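Local coordinates for molybdenum-pterin-binding protein 2 (Clostridium pasteurianum, PDB 1GUG) that binds molybdenum as its oxyanion, here replaced by tungstate, at sites shared between the subunits of a hexamer, at residues S4-L9 / V59-V64; V20-V25 / T36-L41. All blocks are in the same frame, centred on the assembly; numbering follows the deposited sequence.

Contact 1. Residues S4-L9 / V59-V64; sequences SARNQL and VKSTDV. With WO4 (tungstate(VI)ion), chain O.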
loop_
_atom_site.group_PDB
_atom_site.type_symbol
_atom_site.label_atom_id
_atom_site.label_comp_id
_atom_site.label_asym_id
_atom_site.label_seq_id
_atom_site.Cartn_x
_atom_site.Cartn_y
_atom_site.Cartn_z
ATOM N N SER D 4 -1.633 -15.089 2.323
ATOM C CA SER D 4 -0.980 -14.981 1.019
ATOM C C SER D 4 0.285 -14.119 1.036
ATOM O O SER D 4 1.153 -14.280 0.166
ATOM C CB SER D 4 -1.966 -14.392 0.013
ATOM O OG SER D 4 -2.442 -13.124 0.434
ATOM N N ALA D 5 0.397 -13.201 1.999
ATOM C CA ALA D 5 1.591 -12.331 2.052
ATOM C C ALA D 5 2.869 -13.176 2.086
ATOM O O ALA D 5 3.073 -13.937 3.030
ATOM C CB ALA D 5 1.547 -11.419 3.276
ATOM N N ARG D 6 3.745 -12.998 1.103
ATOM C CA ARG D 6 4.893 -13.887 0.916
ATOM C C ARG D 6 6.104 -13.589 1.776
ATOM O O ARG D 6 7.018 -14.411 1.866
ATOM C CB ARG D 6 5.272 -13.970 -0.566
ATOM C CG ARG D 6 4.122 -14.577 -1.386
ATOM C CD ARG D 6 4.508 -15.094 -2.762
ATOM N NE ARG D 6 5.422 -16.250 -2.739
ATOM C CZ ARG D 6 5.039 -17.511 -2.517
ATOM N NH1 ARG D 6 3.761 -17.802 -2.274
ATOM N NH2 ARG D 6 5.942 -18.490 -2.534
ATOM N N ASN D 7 6.099 -12.449 2.446
ATOM C CA ASN D 7 7.244 -12.064 3.263
ATOM C C ASN D 7 6.895 -12.166 4.731
ATOM O O ASN D 7 6.035 -11.443 5.210
ATOM C CB ASN D 7 7.679 -10.639 2.900
ATOM C CG ASN D 7 8.094 -10.543 1.442
ATOM O OD1 ASN D 7 9.113 -11.110 1.048
ATOM N ND2 ASN D 7 7.262 -9.904 0.622
ATOM N N GLN D 8 7.531 -13.110 5.421
ATOM C CA GLN D 8 7.243 -13.316 6.839
ATOM C C GLN D 8 8.586 -13.459 7.556
ATOM O O GLN D 8 9.294 -14.456 7.391
ATOM C CB GLN D 8 6.316 -14.541 7.039
ATOM C CG GLN D 8 5.003 -14.383 6.268
ATOM C CD GLN D 8 4.002 -15.517 6.471
ATOM O OE1 GLN D 8 4.120 -16.303 7.417
ATOM N NE2 GLN D 8 3.008 -15.597 5.579
ATOM N N LEU D 9 8.946 -12.440 8.331
ATOM C CA LEU D 9 10.267 -12.374 8.960
ATOM C C LEU D 9 10.244 -12.431 10.489
ATOM O O LEU D 9 9.768 -11.503 11.132
ATOM C CB LEU D 9 10.946 -11.080 8.507
ATOM C CG LEU D 9 10.917 -10.844 6.996
ATOM C CD1 LEU D 9 11.279 -9.412 6.666
ATOM C CD2 LEU D 9 11.905 -11.824 6.345
ATOM N N VAL D 59 4.855 -8.612 5.184
ATOM C CA VAL D 59 4.715 -7.655 4.059
ATOM C C VAL D 59 4.151 -8.305 2.804
ATOM O O VAL D 59 4.630 -9.353 2.379
ATOM C CB VAL D 59 6.085 -7.027 3.672
ATOM C CG1 VAL D 59 5.904 -5.905 2.613
ATOM C CG2 VAL D 59 6.777 -6.475 4.890
ATOM N N LYS D 60 3.143 -7.681 2.200
ATOM C CA LYS D 60 2.589 -8.170 0.934
ATOM C C LYS D 60 3.603 -7.963 -0.225
ATOM O O LYS D 60 4.254 -6.933 -0.261
ATOM C CB LYS D 60 1.273 -7.420 0.651
ATOM C CG LYS D 60 0.414 -8.062 -0.468
ATOM C CD LYS D 60 -0.840 -7.209 -0.721
ATOM C CE LYS D 60 -1.781 -7.970 -1.652
ATOM N NZ LYS D 60 -1.218 -8.097 -3.042
ATOM N N SER D 61 3.730 -8.923 -1.154
ATOM C CA SER D 61 4.746 -8.845 -2.233
ATOM C C SER D 61 4.660 -7.585 -3.088
ATOM O O SER D 61 5.684 -7.051 -3.544
ATOM C CB SER D 61 4.646 -10.078 -3.159
ATOM O OG SER D 61 4.833 -11.267 -2.432
ATOM N N THR D 62 3.427 -7.107 -3.278
ATOM C CA THR D 62 3.159 -5.950 -4.121
ATOM C C THR D 62 3.549 -4.626 -3.480
ATOM O O THR D 62 3.467 -3.588 -4.149
ATOM C CB THR D 62 1.650 -5.935 -4.536
ATOM O OG1 THR D 62 0.829 -6.173 -3.384
ATOM C CG2 THR D 62 1.311 -7.107 -5.474
ATOM N N ASP D 63 3.992 -4.646 -2.230
ATOM C CA ASP D 63 4.483 -3.452 -1.547
ATOM C C ASP D 63 6.033 -3.401 -1.480
ATOM O O ASP D 63 6.579 -2.498 -0.884
ATOM C CB ASP D 63 3.938 -3.376 -0.105
ATOM C CG ASP D 63 2.496 -2.942 -0.044
ATOM O OD1 ASP D 63 2.059 -2.197 -0.951
ATOM O OD2 ASP D 63 1.719 -3.304 0.882
ATOM N N VAL D 64 6.727 -4.369 -2.077
ATOM C CA VAL D 64 8.206 -4.420 -1.981
ATOM C C VAL D 64 8.833 -3.864 -3.271
ATOM O O VAL D 64 8.527 -4.345 -4.345
ATOM C CB VAL D 64 8.718 -5.873 -1.783
ATOM C CG1 VAL D 64 10.253 -5.882 -1.636
ATOM C CG2 VAL D 64 8.069 -6.517 -0.506
HETATM W W WO4 O . 0.825 -11.665 -1.882
HETATM O O1 WO4 O . 0.724 -13.202 -2.787
HETATM O O2 WO4 O . -0.422 -11.545 -0.718
HETATM O O3 WO4 O . 0.617 -10.317 -2.993
HETATM O O4 WO4 O . 2.411 -11.413 -1.131
#

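Contact 2. Residues V20-V25 / T36-L41; sequences VVTAEV and TSIISL. With WO4 (tungstate(VI)ion), chain N; WO4 (tungstate(VI)ion), chain M.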
loop_
_atom_site.group_PDB
_atom_site.type_symbol
_atom_site.label_atom_id
_atom_site.label_comp_id
_atom_site.label_asym_id
_atom_site.label_seq_id
_atom_site.Cartn_x
_atom_site.Cartn_y
_atom_site.Cartn_z
ATOM N N VAL D 20 -0.935 8.596 19.198
ATOM C CA VAL D 20 -2.347 8.797 19.518
ATOM C C VAL D 20 -3.198 7.797 18.743
ATOM O O VAL D 20 -4.069 7.122 19.320
ATOM C CB VAL D 20 -2.799 10.241 19.198
ATOM C CG1 VAL D 20 -4.289 10.419 19.547
ATOM C CG2 VAL D 20 -1.935 11.264 19.955
ATOM N N VAL D 21 -2.899 7.690 17.439
ATOM C CA VAL D 21 -3.604 6.822 16.492
ATOM C C VAL D 21 -2.728 5.661 16.030
ATOM O O VAL D 21 -3.204 4.509 15.937
ATOM C CB VAL D 21 -4.121 7.619 15.280
ATOM C CG1 VAL D 21 -4.637 6.676 14.165
ATOM C CG2 VAL D 21 -5.271 8.549 15.718
ATOM N N THR D 22 -1.449 5.952 15.769
ATOM C CA THR D 22 -0.509 4.908 15.339
ATOM C C THR D 22 0.551 4.565 16.384
ATOM O O THR D 22 0.602 5.178 17.450
ATOM C CB THR D 22 0.220 5.315 14.045
ATOM O OG1 THR D 22 0.877 6.566 14.253
ATOM C CG2 THR D 22 -0.777 5.569 12.893
ATOM N N ALA D 23 1.374 3.566 16.061
ATOM C CA ALA D 23 2.425 3.077 16.950
ATOM C C ALA D 23 3.532 2.497 16.068
ATOM O O ALA D 23 3.239 1.925 14.986
ATOM C CB ALA D 23 1.890 1.994 17.876
ATOM N N GLU D 24 4.783 2.680 16.506
ATOM C CA GLU D 24 5.960 2.204 15.769
ATOM C C GLU D 24 6.636 1.027 16.477
ATOM O O GLU D 24 6.950 1.109 17.675
ATOM C CB GLU D 24 6.968 3.335 15.599
ATOM C CG GLU D 24 8.215 2.920 14.817
ATOM C CD GLU D 24 9.315 3.933 14.971
ATOM O OE1 GLU D 24 10.031 3.871 16.000
ATOM O OE2 GLU D 24 9.431 4.795 14.084
ATOM N N VAL D 25 6.865 -0.056 15.736
ATOM C CA VAL D 25 7.497 -1.245 16.287
ATOM C C VAL D 25 8.759 -1.533 15.493
ATOM O O VAL D 25 8.728 -1.556 14.249
ATOM C CB VAL D 25 6.565 -2.481 16.165
ATOM C CG1 VAL D 25 7.204 -3.731 16.811
ATOM C CG2 VAL D 25 5.180 -2.165 16.746
ATOM N N THR D 36 11.142 -1.949 10.571
ATOM C CA THR D 36 10.329 -0.927 11.224
ATOM C C THR D 36 8.900 -0.996 10.687
ATOM O O THR D 36 8.689 -0.990 9.478
ATOM C CB THR D 36 10.886 0.474 10.940
ATOM O OG1 THR D 36 12.215 0.593 11.471
ATOM C CG2 THR D 36 10.092 1.543 11.693
ATOM N N SER D 37 7.940 -1.067 11.600
ATOM C CA SER D 37 6.520 -1.196 11.267
ATOM C C SER D 37 5.708 -0.076 11.900
ATOM O O SER D 37 5.922 0.244 13.063
ATOM C CB SER D 37 6.016 -2.537 11.845
ATOM O OG SER D 37 4.604 -2.612 11.846
ATOM N N ILE D 38 4.804 0.544 11.134
ATOM C CA ILE D 38 3.865 1.523 11.702
ATOM C C ILE D 38 2.457 0.960 11.499
ATOM O O ILE D 38 2.036 0.743 10.356
ATOM C CB ILE D 38 4.047 2.940 11.113
ATOM C CG1 ILE D 38 5.373 3.536 11.646
ATOM C CG2 ILE D 38 2.850 3.843 11.485
ATOM C CD1 ILE D 38 5.792 4.851 10.950
ATOM N N ILE D 39 1.783 0.663 12.615
ATOM C CA ILE D 39 0.443 0.042 12.632
ATOM C C ILE D 39 -0.447 0.821 13.592
ATOM O O ILE D 39 -0.018 1.829 14.127
ATOM C CB ILE D 39 0.529 -1.444 13.081
ATOM C CG1 ILE D 39 1.280 -1.558 14.416
ATOM C CG2 ILE D 39 1.195 -2.304 11.998
ATOM C CD1 ILE D 39 1.135 -2.961 15.111
ATOM N N SER D 40 -1.689 0.377 13.781
ATOM C CA SER D 40 -2.571 1.051 14.732
ATOM C C SER D 40 -2.159 0.852 16.189
ATOM O O SER D 40 -1.665 -0.213 16.561
ATOM C CB SER D 40 -4.028 0.601 14.560
ATOM O OG SER D 40 -4.214 -0.746 14.980
ATOM N N LEU D 41 -2.382 1.885 16.999
ATOM C CA LEU D 41 -2.199 1.769 18.436
ATOM C C LEU D 41 -3.130 0.666 18.965
ATOM O O LEU D 41 -2.761 -0.111 19.838
ATOM C CB LEU D 41 -2.513 3.105 19.127
ATOM C CG LEU D 41 -2.425 3.102 20.662
ATOM C CD1 LEU D 41 -1.029 2.664 21.116
ATOM C CD2 LEU D 41 -2.785 4.460 21.198
HETATM W W WO4 N . 0.017 10.113 15.102
HETATM O O1 WO4 N . 0.041 9.147 13.554
HETATM O O2 WO4 N . -0.606 9.117 16.352
HETATM O O3 WO4 N . 1.643 10.553 15.439
HETATM O O4 WO4 N . -0.952 11.549 14.818
HETATM W W WO4 M . -2.919 -2.322 11.157
HETATM O O1 WO4 M . -3.033 -2.051 12.937
HETATM O O2 WO4 M . -1.881 -3.636 10.778
HETATM O O3 WO4 M . -2.305 -0.808 10.435
HETATM O O4 WO4 M . -4.567 -2.592 10.477
#

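Contact 1. Residues S4-L9 / V59-V64
Asn7 reaches across to Val59 with both backbone and side chain. Its CG lies anti to the carbonyl carbon (chi1 -61°), which carries ND2 over Val59 O. The 3.2 Å bond from Asn7 ND2 to Val59 O meets the oxygen from above the carbonyl plane, while the acceptor stays close to the plane of the amide. The same oxygen also takes a weak bond from Asn7 N, and Val59 N returns a 3.1 Å bond to Asn7 O. An asparagine suits this place because its other end, OD1, accepts a bond from Thr36 N of a second subunit. From the opposite direction Val64 CG2 closes on Asn7 ND2 at 3.7 Å. Asn7 and Val59 form an antiparallel hydrogen-bonded pair in the sheet of this Mop (TOBE) domain, where strand 7-18 meets the end of strand 54-59. Beyond that bridge the two segments part around a tungstate ion. Ser61 grips its O4 twice, through Ser61 N and Ser61 OG at 2.8 Å, and Arg6 N adds a third bond to O4. Ser61 OG also rests 3.3 Å from Arg6 CB, whereas the guanidinium group leads away to a salt bridge with Glu46 of a fourth subunit. Ser4 OG binds tungstate O2. Extended until its last bend, Lys60 brings NZ to O3 at 2.9 Å, and Ser40 and Ser43 of the fourth subunit complete the site through their hydroxyls.

Contact 2. Residues V20-V25 / T36-L41
Ala23 exchanges two backbone hydrogen bonds with Ile39, and Val25 does the same with Ser37, the shortest being Ser37 N to Val25 O at 2.8 Å. Just beyond the last bridge, Thr22-Ser40, a nearly straight bond (177°) runs from Leu41 N, at the start of helix 41-47, to Val21 O. Between these bonds, CA-H groups of Thr22, Glu24, Thr36 and Ile38 lean on facing carbonyl oxygens, Glu24 CA on Ser37 O at 3.3 Å.

On the face of Ala23, Val25 and Ile39, Ala23, with only a methyl, lets Leu41 CD1 come to 4.4 Å from Ala23 CB, and Val25 CG2 meets Ile39 CD1 at 4.4 Å; Val44 of the helix packs over all three. Beside the other face, that of Glu24 and Ile38, Ile38 CG2 lies against Thr22 CB, and Thr36 CG2 touches Glu24 CG at 3.9 Å.

The amides of Val20 and Val21 both point at O2 of one tungstate, and Thr22 OG1, set between its backbone N and carbonyl carbon (chi1 56°), reaches O1 at 2.8 Å. Ser40 N and Ser40 OG both bond to O1 of a second tungstate, OG at 2.7 Å; serine suits because its hydroxyl also caps Ser43 N. This is a beta hairpin of the Mop (TOBE) domain whose open end contributes to two intersubunit oxyanion sites, the first shared with Val20, Val21 and Thr22 of two further subunits.

From the N terminus the chain enters contact 1 at residues 4-9 and runs along strand 7-18, then turns into 20-25, the first half of contact 2. Strand 22-29 folds back as strand 33-40, so that 36-41 closes the short hairpin loop. Only after helix 41-47 and strand 54-59 does 59-64 return to the start and close the long loop of contact 1, which encloses contact 2 without crossing it. Both belong to one sheet: contact 2 pairs a strand outermost within this chain with its neighbour, contact 1 ties strand 7-18 to the other such strand. Their centres lie about 18 Å apart, and the two do not touch.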